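PDB 2EKD: KaiC-like domain-containing protein from Pyrococcus horikoshii, which is of unknown function but belongs to a family related to the P-loop NTPases, with a KaiC-like domain, and forms a six-chain assembly in the crystal. Local coordinates for residues 28-33 and 55-59; 52-56 and 80-84; 119-123 and 153-157; 137-141 and 170-175. All coordinates share one frame; numbering follows the deposited sequence.

Interactions 1, 2 and 3 touch one another in one continuous packed region, and interaction 4 joins it through interaction 3, on the opposite side of the chain's centre from interactions 1 and 2. Helix 51-61 serves interactions 1 and 2, whose centres are about 11 Å apart and which share Phe-55 and Tyr-56. Phe-154 of interaction 3 packs on Ala-28, Leu-32 and Phe-55, and the Glu-54 to Lys-123 salt bridge ties 52-56 to 119-123 (OE1 to NZ, 3.0 Å). Leu-121 and Tyr-153 in turn touch Val-140 of interaction 4, whose centre lies about 24 Å from that of interaction 1. Interactions 1 to 3 border the second subunit and interaction 4 the third.

Interaction 1 (28-33 and 55-59); sequences AELLLY and FYTRL
The guanidinium of Arg-58 takes Glu-29 OE1 at its edge, in plane, and turns one face to Phe-55 CA. Its NH2 lies 3.6 Å above one face of the Phe-55 ring, offset toward the rim, while Leu-32 CD2 and Glu-29 CA approach that ring obliquely. All this is packed between helices 29-37 and 51-61, which cover one flank of the α/β core of a protein related to the P-loop NTPases. Their segments cross at 94°, with axes 9.8 Å apart.

The salt bridge forks onto a single oxygen. Arg-58 NH2 donates to Glu-29 OE1 at 2.9 Å, and Arg-58 NE adds a weak bond to the same OE1 at 3.2 Å. NH2 meets OE1 from above the carboxylate plane, which stands 69° from the guanidinium plane. Glu-29 reaches this place with CG between its backbone N and carbonyl carbon (chi1 59°) and with a bend at the next bond. The pair is buried, so the opposite charges probably stabilise each other, and Arg-58 also packs on Val-174 of the second subunit.

The aliphatic part of Glu-29 does separate work. Its CG lies 3.7 Å from Leu-59 CD2, the two side chains sliding past each other in opposite directions. Leu-32 CD2 presses on Phe-55 CD2 at 3.5 Å, and Leu-32 also leans on Leu-119. One turn beyond Glu-29, Tyr-33 CB touches Leu-59 CD1 at 4.0 Å.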
loop_
_atom_site.group_PDB
_atom_site.type_symbol
_atom_site.label_atom_id
_atom_site.label_comp_id
_atom_site.label_asym_id
_atom_site.label_seq_id
_atom_site.Cartn_x
_atom_site.Cartn_y
_atom_site.Cartn_z
ATOM N N ALA F 28 -12.082 11.303 24.335
ATOM C CA ALA F 28 -13.280 11.982 23.850
ATOM C C ALA F 28 -14.447 11.935 24.834
ATOM O O ALA F 28 -15.352 12.758 24.764
ATOM C CB ALA F 28 -13.704 11.385 22.503
ATOM N N GLU F 29 -14.435 10.973 25.747
ATOM C CA GLU F 29 -15.508 10.869 26.725
ATOM C C GLU F 29 -15.627 12.166 27.550
ATOM O O GLU F 29 -16.730 12.536 27.975
ATOM C CB GLU F 29 -15.266 9.678 27.661
ATOM C CG GLU F 29 -13.952 9.747 28.420
ATOM C CD GLU F 29 -12.856 8.897 27.790
ATOM O OE1 GLU F 29 -12.889 8.670 26.560
ATOM O OE2 GLU F 29 -11.947 8.464 28.529
ATOM N N LEU F 30 -14.501 12.849 27.767
ATOM C CA LEU F 30 -14.500 14.097 28.536
ATOM C C LEU F 30 -15.357 15.165 27.856
ATOM O O LEU F 30 -16.063 15.921 28.525
ATOM C CB LEU F 30 -13.076 14.643 28.717
ATOM C CG LEU F 30 -12.034 13.815 29.471
ATOM C CD1 LEU F 30 -10.779 14.661 29.693
ATOM C CD2 LEU F 30 -12.597 13.364 30.810
ATOM N N LEU F 31 -15.290 15.223 26.529
ATOM C CA LEU F 31 -16.067 16.200 25.770
ATOM C C LEU F 31 -17.537 15.814 25.811
ATOM O O LEU F 31 -18.419 16.676 25.824
ATOM C CB LEU F 31 -15.601 16.262 24.313
ATOM C CG LEU F 31 -16.369 17.286 23.469
ATOM C CD1 LEU F 31 -16.163 18.692 24.053
ATOM C CD2 LEU F 31 -15.894 17.231 22.017
ATOM N N LEU F 32 -17.793 14.510 25.820
ATOM C CA LEU F 32 -19.158 14.016 25.882
ATOM C C LEU F 32 -19.754 14.399 27.229
ATOM O O LEU F 32 -20.881 14.881 27.303
ATOM C CB LEU F 32 -19.205 12.494 25.753
ATOM C CG LEU F 32 -20.629 11.990 26.032
ATOM C CD1 LEU F 32 -21.537 12.401 24.864
ATOM C CD2 LEU F 32 -20.634 10.484 26.232
ATOM N N TYR F 33 -18.998 14.163 28.297
ATOM C CA TYR F 33 -19.468 14.486 29.635
ATOM C C TYR F 33 -19.799 15.971 29.694
ATOM O O TYR F 33 -20.816 16.367 30.247
ATOM C CB TYR F 33 -18.396 14.176 30.682
ATOM C CG TYR F 33 -18.892 14.360 32.098
ATOM C CD1 TYR F 33 -19.716 13.405 32.691
ATOM C CD2 TYR F 33 -18.579 15.508 32.827
ATOM C CE1 TYR F 33 -20.219 13.582 33.972
ATOM C CE2 TYR F 33 -19.083 15.701 34.117
ATOM C CZ TYR F 33 -19.902 14.732 34.682
ATOM O OH TYR F 33 -20.409 14.904 35.950
ATOM N N PHE F 55 -18.110 4.743 26.976
ATOM C CA PHE F 55 -17.804 6.122 27.381
ATOM C C PHE F 55 -18.137 6.294 28.858
ATOM O O PHE F 55 -17.376 6.893 29.624
ATOM C CB PHE F 55 -18.625 7.131 26.566
ATOM C CG PHE F 55 -17.993 7.525 25.257
ATOM C CD1 PHE F 55 -17.612 6.565 24.331
ATOM C CD2 PHE F 55 -17.805 8.868 24.941
ATOM C CE1 PHE F 55 -17.053 6.935 23.106
ATOM C CE2 PHE F 55 -17.248 9.246 23.722
ATOM C CZ PHE F 55 -16.871 8.273 22.802
ATOM N N TYR F 56 -19.288 5.759 29.245
ATOM C CA TYR F 56 -19.767 5.819 30.622
ATOM C C TYR F 56 -18.783 5.171 31.595
ATOM O O TYR F 56 -18.425 5.756 32.613
ATOM C CB TYR F 56 -21.118 5.107 30.704
ATOM C CG TYR F 56 -21.654 4.905 32.097
ATOM C CD1 TYR F 56 -22.362 5.911 32.746
ATOM C CD2 TYR F 56 -21.482 3.687 32.754
ATOM C CE1 TYR F 56 -22.896 5.710 34.009
ATOM C CE2 TYR F 56 -22.006 3.473 34.019
ATOM C CZ TYR F 56 -22.717 4.489 34.642
ATOM O OH TYR F 56 -23.255 4.274 35.889
ATOM N N THR F 57 -18.355 3.955 31.274
ATOM C CA THR F 57 -17.414 3.207 32.111
ATOM C C THR F 57 -16.082 3.929 32.318
ATOM O O THR F 57 -15.546 3.951 33.420
ATOM C CB THR F 57 -17.126 1.811 31.496
ATOM O OG1 THR F 57 -18.326 1.028 31.499
ATOM C CG2 THR F 57 -16.058 1.079 32.295
ATOM N N ARG F 58 -15.541 4.508 31.251
ATOM C CA ARG F 58 -14.266 5.212 31.334
ATOM C C ARG F 58 -14.379 6.437 32.225
ATOM O O ARG F 58 -13.466 6.740 32.992
ATOM C CB ARG F 58 -13.793 5.622 29.936
ATOM C CG ARG F 58 -12.542 4.886 29.465
ATOM C CD ARG F 58 -12.638 4.457 28.009
ATOM N NE ARG F 58 -12.997 5.553 27.107
ATOM C CZ ARG F 58 -13.781 5.393 26.042
ATOM N NH1 ARG F 58 -14.275 4.191 25.763
ATOM N NH2 ARG F 58 -14.075 6.419 25.258
ATOM N N LEU F 59 -15.503 7.138 32.116
ATOM C CA LEU F 59 -15.745 8.329 32.921
ATOM C C LEU F 59 -15.916 7.920 34.383
ATOM O O LEU F 59 -15.411 8.585 35.289
ATOM C CB LEU F 59 -17.000 9.050 32.424
ATOM C CG LEU F 59 -16.823 9.762 31.079
ATOM C CD1 LEU F 59 -18.166 10.211 30.526
ATOM C CD2 LEU F 59 -15.896 10.957 31.266
#

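Interaction 2 (52-56 and 80-84); sequences YYEFY and TKDIG
In the α/β sheet of this P-loop NTPase relative, the loop between parallel strands 73-77 and 85-90 folds over helix 51-61, and Lys-81 and Ile-83 dock on three of its tyrosines. Lys-81 lies over one face of the Tyr-53 ring. Its CG sits 3.8 Å from the ring centroid, 16° off the normal, in a CH-pi contact. The lysine chain then bends at chi2 (76°) and again at chi4, which curls NZ back to 4.0 Å from the same centroid as an off-centre cation-pi partner. NZ is also hydrogen-bonded to Asn-142 OD1 of the second subunit, so this charged end joins ring and interface.

Ile-83 offers a different branch to each tyrosine. Its CG1 is at the edge of the Tyr-53 ring, near its plane, 4.0 Å from Tyr-53 CD1. Ile-83 CG2 touches Tyr-52 CE2 at 3.7 Å, and Ile-83 CD1 lies over one face of the Tyr-56 ring, 4.1 Å from its centroid. The hydroxyls of these last two rings bond elsewhere, Tyr-52 to Leu-69 O and Tyr-56 to Glu-70. No hydrogen bond crosses between the two segments; the Ile-83 carbonyl O simply rests at the edge of the Tyr-52 ring, 3.6 Å from Tyr-52 CD2.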
loop_
_atom_site.group_PDB
_atom_site.type_symbol
_atom_site.label_atom_id
_atom_site.label_comp_id
_atom_site.label_asym_id
_atom_site.label_seq_id
_atom_site.Cartn_x
_atom_site.Cartn_y
_atom_site.Cartn_z
ATOM N N TYR F 52 -22.011 3.900 24.216
ATOM C CA TYR F 52 -22.316 4.769 25.348
ATOM C C TYR F 52 -21.819 4.113 26.636
ATOM O O TYR F 52 -21.222 4.769 27.491
ATOM C CB TYR F 52 -23.821 5.045 25.414
ATOM C CG TYR F 52 -24.209 6.147 26.381
ATOM C CD1 TYR F 52 -23.401 7.271 26.550
ATOM C CD2 TYR F 52 -25.419 6.093 27.082
ATOM C CE1 TYR F 52 -23.788 8.318 27.384
ATOM C CE2 TYR F 52 -25.818 7.136 27.921
ATOM C CZ TYR F 52 -24.997 8.248 28.063
ATOM O OH TYR F 52 -25.399 9.301 28.851
ATOM N N TYR F 53 -22.045 2.809 26.759
ATOM C CA TYR F 53 -21.577 2.067 27.924
ATOM C C TYR F 53 -20.057 2.234 28.090
ATOM O O TYR F 53 -19.567 2.421 29.205
ATOM C CB TYR F 53 -21.915 0.576 27.780
ATOM C CG TYR F 53 -21.235 -0.300 28.814
ATOM C CD1 TYR F 53 -21.682 -0.335 30.137
ATOM C CD2 TYR F 53 -20.106 -1.055 28.481
ATOM C CE1 TYR F 53 -21.019 -1.093 31.105
ATOM C CE2 TYR F 53 -19.435 -1.815 29.441
ATOM C CZ TYR F 53 -19.893 -1.825 30.750
ATOM O OH TYR F 53 -19.192 -2.524 31.712
ATOM N N GLU F 54 -19.316 2.165 26.982
ATOM C CA GLU F 54 -17.854 2.309 27.031
ATOM C C GLU F 54 -17.441 3.710 27.491
ATOM O O GLU F 54 -16.523 3.852 28.302
ATOM C CB GLU F 54 -17.234 2.000 25.661
ATOM C CG GLU F 54 -17.697 0.676 25.057
ATOM C CD GLU F 54 -17.042 0.349 23.718
ATOM O OE1 GLU F 54 -16.770 1.275 22.928
ATOM O OE2 GLU F 54 -16.812 -0.849 23.449
ATOM N N PHE F 55 -18.110 4.743 26.976
ATOM C CA PHE F 55 -17.804 6.122 27.381
ATOM C C PHE F 55 -18.137 6.294 28.858
ATOM O O PHE F 55 -17.376 6.893 29.624
ATOM C CB PHE F 55 -18.625 7.131 26.566
ATOM C CG PHE F 55 -17.993 7.525 25.257
ATOM C CD1 PHE F 55 -17.612 6.565 24.331
ATOM C CD2 PHE F 55 -17.805 8.868 24.941
ATOM C CE1 PHE F 55 -17.053 6.935 23.106
ATOM C CE2 PHE F 55 -17.248 9.246 23.722
ATOM C CZ PHE F 55 -16.871 8.273 22.802
ATOM N N TYR F 56 -19.288 5.759 29.245
ATOM C CA TYR F 56 -19.767 5.819 30.622
ATOM C C TYR F 56 -18.783 5.171 31.595
ATOM O O TYR F 56 -18.425 5.756 32.613
ATOM C CB TYR F 56 -21.118 5.107 30.704
ATOM C CG TYR F 56 -21.654 4.905 32.097
ATOM C CD1 TYR F 56 -22.362 5.911 32.746
ATOM C CD2 TYR F 56 -21.482 3.687 32.754
ATOM C CE1 TYR F 56 -22.896 5.710 34.009
ATOM C CE2 TYR F 56 -22.006 3.473 34.019
ATOM C CZ TYR F 56 -22.717 4.489 34.642
ATOM O OH TYR F 56 -23.255 4.274 35.889
ATOM N N THR F 80 -26.106 -4.404 23.953
ATOM C CA THR F 80 -26.598 -5.227 25.054
ATOM C C THR F 80 -26.563 -4.485 26.394
ATOM O O THR F 80 -27.287 -4.837 27.329
ATOM C CB THR F 80 -25.740 -6.521 25.165
ATOM O OG1 THR F 80 -26.245 -7.500 24.248
ATOM C CG2 THR F 80 -25.744 -7.077 26.587
ATOM N N LYS F 81 -25.717 -3.462 26.483
ATOM C CA LYS F 81 -25.578 -2.692 27.713
ATOM C C LYS F 81 -26.482 -1.471 27.791
ATOM O O LYS F 81 -26.311 -0.501 27.049
ATOM C CB LYS F 81 -24.125 -2.253 27.907
ATOM C CG LYS F 81 -23.182 -3.360 28.334
ATOM C CD LYS F 81 -22.828 -4.283 27.193
ATOM C CE LYS F 81 -21.896 -5.381 27.673
ATOM N NZ LYS F 81 -20.735 -4.821 28.421
ATOM N N ASP F 82 -27.433 -1.524 28.716
ATOM C CA ASP F 82 -28.378 -0.438 28.921
ATOM C C ASP F 82 -27.862 0.641 29.872
ATOM O O ASP F 82 -27.701 0.403 31.072
ATOM C CB ASP F 82 -29.694 -0.998 29.460
ATOM C CG ASP F 82 -30.667 -1.363 28.361
ATOM O OD1 ASP F 82 -30.219 -1.784 27.274
ATOM O OD2 ASP F 82 -31.889 -1.239 28.592
ATOM N N ILE F 83 -27.603 1.825 29.326
ATOM C CA ILE F 83 -27.145 2.965 30.111
ATOM C C ILE F 83 -28.060 4.132 29.760
ATOM O O ILE F 83 -28.285 4.417 28.581
ATOM C CB ILE F 83 -25.692 3.352 29.775
ATOM C CG1 ILE F 83 -24.746 2.203 30.139
ATOM C CG2 ILE F 83 -25.303 4.620 30.535
ATOM C CD1 ILE F 83 -24.683 1.898 31.635
ATOM N N GLY F 84 -28.595 4.793 30.783
ATOM C CA GLY F 84 -29.493 5.910 30.555
ATOM C C GLY F 84 -30.930 5.445 30.411
ATOM O O GLY F 84 -31.216 4.263 30.563
#

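Interaction 3 (119-123 and 153-157); sequences LGLHK and YFVNR
Leu-119 closes strand 114-119 and lies side by side with Phe-154, both side chains pointing the same way; its CD2 is 3.7 Å from Phe-154 CD1. From Gly-120 on, the chain turns off the sheet, and two waters bridge it to the neighbouring strand. One accepts from Gly-120 N at 2.8 Å and donates to Phe-154 O at 2.7 Å. The other accepts from Leu-121 N and donates to the same carbonyl, so Phe-154 O receives two water protons. Leu-121 then spreads over the strand, CB at 4.0 Å from Val-155 CG1 and CD2 at 4.0 Å from Tyr-153 CD2. A chi1 of 52° tucks the His-122 ring in over its own backbone, with one face toward Gly-120 C. The opposite face of that ring takes Asn-156 CB, 3.8 Å from the centroid and only 4° off the normal, a well-centred CH-pi contact. Asn-156 itself is the N-cap of helix 157-163, and its ND2 bonds Glu-173 of the second subunit. Strand 149-156 lies between 114-119 and 17-22 in the parallel part of the sheet, with Leu-121 reaching helix 130-141, His-122 reaching helix 157-163, and Phe-154 packing against helix 51-61.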
loop_
_atom_site.group_PDB
_atom_site.type_symbol
_atom_site.label_atom_id
_atom_site.label_comp_id
_atom_site.label_asym_id
_atom_site.label_seq_id
_atom_site.Cartn_x
_atom_site.Cartn_y
_atom_site.Cartn_z
ATOM N N LEU F 119 -23.051 8.223 19.166
ATOM C CA LEU F 119 -21.806 7.525 19.449
ATOM C C LEU F 119 -21.668 6.165 18.762
ATOM O O LEU F 119 -22.644 5.424 18.606
ATOM C CB LEU F 119 -21.665 7.337 20.964
ATOM C CG LEU F 119 -21.981 8.530 21.881
ATOM C CD1 LEU F 119 -21.875 8.091 23.341
ATOM C CD2 LEU F 119 -21.028 9.684 21.601
ATOM N N GLY F 120 -20.440 5.855 18.348
ATOM C CA GLY F 120 -20.148 4.579 17.724
ATOM C C GLY F 120 -20.313 4.392 16.229
ATOM O O GLY F 120 -20.271 3.249 15.763
ATOM N N LEU F 121 -20.483 5.470 15.466
ATOM C CA LEU F 121 -20.666 5.332 14.015
ATOM C C LEU F 121 -19.526 4.594 13.297
ATOM O O LEU F 121 -19.772 3.822 12.357
ATOM C CB LEU F 121 -20.846 6.698 13.354
ATOM C CG LEU F 121 -21.361 6.612 11.910
ATOM C CD1 LEU F 121 -22.830 6.229 11.951
ATOM C CD2 LEU F 121 -21.184 7.936 11.178
ATOM N N HIS F 122 -18.287 4.842 13.717
ATOM C CA HIS F 122 -17.134 4.188 13.093
ATOM C C HIS F 122 -17.224 2.658 13.147
ATOM O O HIS F 122 -16.653 1.971 12.297
ATOM C CB HIS F 122 -15.829 4.644 13.749
ATOM C CG HIS F 122 -15.817 4.504 15.238
ATOM N ND1 HIS F 122 -16.299 5.483 16.082
ATOM C CD2 HIS F 122 -15.408 3.488 16.036
ATOM C CE1 HIS F 122 -16.188 5.075 17.332
ATOM N NE2 HIS F 122 -15.651 3.869 17.332
ATOM N N LYS F 123 -17.944 2.124 14.131
ATOM C CA LYS F 123 -18.095 0.673 14.246
ATOM C C LYS F 123 -18.918 0.118 13.084
ATOM O O LYS F 123 -18.568 -0.915 12.508
ATOM C CB LYS F 123 -18.755 0.298 15.581
ATOM C CG LYS F 123 -17.870 0.547 16.793
ATOM C CD LYS F 123 -18.614 0.281 18.094
ATOM C CE LYS F 123 -17.736 0.604 19.305
ATOM N NZ LYS F 123 -18.391 0.251 20.604
ATOM N N TYR F 153 -21.802 13.743 15.978
ATOM C CA TYR F 153 -21.340 12.380 15.725
ATOM C C TYR F 153 -19.893 12.210 16.166
ATOM O O TYR F 153 -18.978 12.722 15.517
ATOM C CB TYR F 153 -21.441 12.027 14.242
ATOM C CG TYR F 153 -22.838 11.764 13.726
ATOM C CD1 TYR F 153 -23.742 12.809 13.509
ATOM C CD2 TYR F 153 -23.242 10.468 13.416
ATOM C CE1 TYR F 153 -25.010 12.562 12.988
ATOM C CE2 TYR F 153 -24.504 10.209 12.899
ATOM C CZ TYR F 153 -25.382 11.254 12.684
ATOM O OH TYR F 153 -26.626 10.976 12.168
ATOM N N PHE F 154 -19.693 11.507 17.281
ATOM C CA PHE F 154 -18.353 11.242 17.800
ATOM C C PHE F 154 -17.797 10.053 17.030
ATOM O O PHE F 154 -18.296 8.936 17.169
ATOM C CB PHE F 154 -18.403 10.875 19.283
ATOM C CG PHE F 154 -18.552 12.049 20.207
ATOM C CD1 PHE F 154 -19.717 12.811 20.212
ATOM C CD2 PHE F 154 -17.539 12.367 21.104
ATOM C CE1 PHE F 154 -19.872 13.875 21.102
ATOM C CE2 PHE F 154 -17.682 13.427 22.001
ATOM C CZ PHE F 154 -18.855 14.182 21.998
ATOM N N VAL F 155 -16.773 10.280 16.217
ATOM C CA VAL F 155 -16.190 9.189 15.449
ATOM C C VAL F 155 -14.684 9.089 15.643
ATOM O O VAL F 155 -13.986 10.101 15.712
ATOM C CB VAL F 155 -16.461 9.342 13.932
ATOM C CG1 VAL F 155 -17.966 9.505 13.674
ATOM C CG2 VAL F 155 -15.683 10.531 13.381
ATOM N N ASN F 156 -14.198 7.858 15.759
ATOM C CA ASN F 156 -12.772 7.616 15.887
ATOM C C ASN F 156 -12.283 7.704 14.440
ATOM O O ASN F 156 -12.449 6.772 13.661
ATOM C CB ASN F 156 -12.507 6.227 16.459
ATOM C CG ASN F 156 -11.040 5.979 16.704
ATOM O OD1 ASN F 156 -10.212 6.271 15.851
ATOM N ND2 ASN F 156 -10.710 5.428 17.870
ATOM N N ARG F 157 -11.703 8.848 14.098
ATOM C CA ARG F 157 -11.214 9.144 12.754
ATOM C C ARG F 157 -10.314 8.090 12.105
ATOM O O ARG F 157 -10.552 7.690 10.969
ATOM C CB ARG F 157 -10.485 10.492 12.762
ATOM C CG ARG F 157 -9.999 10.932 11.393
ATOM C CD ARG F 157 -9.032 12.094 11.492
ATOM N NE ARG F 157 -8.852 12.744 10.199
ATOM C CZ ARG F 157 -8.276 12.174 9.144
ATOM N NH1 ARG F 157 -7.812 10.933 9.219
ATOM N NH2 ARG F 157 -8.174 12.850 8.005
HETATM O O HOH W 1 -18.210 7.333 19.316
HETATM O O HOH W 2 -20.778 8.491 15.981
#

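Interaction 4 (137-141 and 170-175); sequences VKMVS and LLEEVV
Val-137 overlaps Val-174 where two helices lie side by side, its CG1 standing 4.1 Å from CG1 of the other valine. That same Val-137 methyl also reaches Leu-170 CB at 4.3 Å. With chi1 at 175°, Val-137 CG1 stands anti to the backbone N, and CG2 branches toward Leu-171 CG. One turn on, Val-140 CG1 meets three residues at once: Leu-171 CD2 at 4.2 Å, Val-174 CG2 at 4.2 Å and Val-175 CG1 at 4.3 Å.

Helices 130-141 and 165-174 run nearly parallel here, 9° apart with axes 9.6 Å from each other. Each leads into a strand of the central sheet, 149-156 and 177-182, consistent with the α/β fold of the P-loop NTPase clan. Beneath them Val-140 and Val-175 also press on Thr-17 of strand 17-22, and both Val-140 and Leu-171 touch Leu-121. The touching side chains meet through carbon atoms, with no hydrogen bond from one segment to the other, and all seven residues are buried.

Toward their C-terminal ends the helices border the third subunit. There Ser-141 OG bonds Glu-54 OE2 of that subunit, and Glu-173 OE2 bonds Tyr-22 OH of it. Ser-141 still serves the helix pair through its carbon: CB packs 3.7 Å from Val-174 CB and 3.8 Å from Val-174 CG1.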
loop_
_atom_site.group_PDB
_atom_site.type_symbol
_atom_site.label_atom_id
_atom_site.label_comp_id
_atom_site.label_asym_id
_atom_site.label_seq_id
_atom_site.Cartn_x
_atom_site.Cartn_y
_atom_site.Cartn_z
ATOM N N VAL F 137 -23.339 6.470 5.421
ATOM C CA VAL F 137 -23.189 7.889 5.159
ATOM C C VAL F 137 -24.542 8.514 4.783
ATOM O O VAL F 137 -24.859 9.614 5.231
ATOM C CB VAL F 137 -22.158 8.149 4.038
ATOM C CG1 VAL F 137 -22.118 9.648 3.688
ATOM C CG2 VAL F 137 -20.779 7.688 4.495
ATOM N N LYS F 138 -25.338 7.814 3.976
ATOM C CA LYS F 138 -26.651 8.332 3.573
ATOM C C LYS F 138 -27.497 8.526 4.822
ATOM O O LYS F 138 -28.268 9.472 4.926
ATOM C CB LYS F 138 -27.378 7.358 2.627
ATOM C CG LYS F 138 -26.648 7.054 1.332
ATOM C CD LYS F 138 -27.598 6.513 0.264
ATOM C CE LYS F 138 -28.327 5.258 0.717
ATOM N NZ LYS F 138 -29.407 4.880 -0.240
HETATM N N MSE F 139 -27.340 7.610 5.766
HETATM C CA MSE F 139 -28.065 7.667 7.022
HETATM C C MSE F 139 -27.731 8.977 7.732
HETATM O O MSE F 139 -28.587 9.586 8.367
HETATM C CB MSE F 139 -27.689 6.450 7.882
HETATM C CG MSE F 139 -28.108 6.522 9.342
HETATM SE SE MSE F 139 -28.034 4.906 10.188
HETATM C CE MSE F 139 -26.511 4.219 9.565
ATOM N N VAL F 140 -26.486 9.422 7.612
ATOM C CA VAL F 140 -26.091 10.672 8.248
ATOM C C VAL F 140 -26.601 11.883 7.461
ATOM O O VAL F 140 -27.108 12.832 8.042
ATOM C CB VAL F 140 -24.553 10.785 8.390
ATOM C CG1 VAL F 140 -24.185 12.153 8.967
ATOM C CG2 VAL F 140 -24.024 9.667 9.296
ATOM N N SER F 141 -26.484 11.851 6.138
ATOM C CA SER F 141 -26.932 12.993 5.353
ATOM C C SER F 141 -28.448 13.171 5.303
ATOM O O SER F 141 -28.923 14.271 5.064
ATOM C CB SER F 141 -26.371 12.920 3.933
ATOM O OG SER F 141 -26.834 11.772 3.258
ATOM N N LEU F 170 -16.318 11.293 2.341
ATOM C CA LEU F 170 -17.733 11.421 2.039
ATOM C C LEU F 170 -18.470 11.921 3.279
ATOM O O LEU F 170 -19.353 12.768 3.184
ATOM C CB LEU F 170 -18.325 10.074 1.618
ATOM C CG LEU F 170 -18.492 9.713 0.144
ATOM C CD1 LEU F 170 -19.538 8.606 0.069
ATOM C CD2 LEU F 170 -18.957 10.911 -0.680
ATOM N N LEU F 171 -18.097 11.378 4.436
ATOM C CA LEU F 171 -18.707 11.746 5.710
ATOM C C LEU F 171 -18.464 13.218 6.040
ATOM O O LEU F 171 -19.382 13.928 6.462
ATOM C CB LEU F 171 -18.126 10.891 6.841
ATOM C CG LEU F 171 -19.063 10.146 7.789
ATOM C CD1 LEU F 171 -18.240 9.614 8.952
ATOM C CD2 LEU F 171 -20.173 11.059 8.295
ATOM N N GLU F 172 -17.220 13.664 5.871
ATOM C CA GLU F 172 -16.872 15.049 6.161
ATOM C C GLU F 172 -17.608 15.987 5.211
ATOM O O GLU F 172 -17.886 17.136 5.551
ATOM C CB GLU F 172 -15.356 15.262 6.047
ATOM C CG GLU F 172 -14.532 14.373 6.988
ATOM C CD GLU F 172 -13.077 14.810 7.107
ATOM O OE1 GLU F 172 -12.461 15.163 6.080
ATOM O OE2 GLU F 172 -12.539 14.786 8.232
ATOM N N GLU F 173 -17.943 15.480 4.030
ATOM C CA GLU F 173 -18.650 16.272 3.031
ATOM C C GLU F 173 -20.114 16.557 3.399
ATOM O O GLU F 173 -20.580 17.687 3.275
ATOM C CB GLU F 173 -18.612 15.561 1.671
ATOM C CG GLU F 173 -19.199 16.390 0.532
ATOM C CD GLU F 173 -19.264 15.643 -0.801
ATOM O OE1 GLU F 173 -18.312 14.901 -1.143
ATOM O OE2 GLU F 173 -20.269 15.820 -1.522
ATOM N N VAL F 174 -20.834 15.531 3.851
ATOM C CA VAL F 174 -22.246 15.681 4.177
ATOM C C VAL F 174 -22.587 16.426 5.456
ATOM O O VAL F 174 -23.709 16.916 5.599
ATOM C CB VAL F 174 -22.958 14.312 4.206
ATOM C CG1 VAL F 174 -22.772 13.605 2.866
ATOM C CG2 VAL F 174 -22.420 13.466 5.346
ATOM N N VAL F 175 -21.645 16.517 6.391
ATOM C CA VAL F 175 -21.928 17.226 7.629
ATOM C C VAL F 175 -21.763 18.736 7.446
ATOM O O VAL F 175 -21.127 19.181 6.487
ATOM C CB VAL F 175 -21.024 16.726 8.791
ATOM C CG1 VAL F 175 -21.232 15.222 8.990
ATOM C CG2 VAL F 175 -19.554 17.045 8.508
#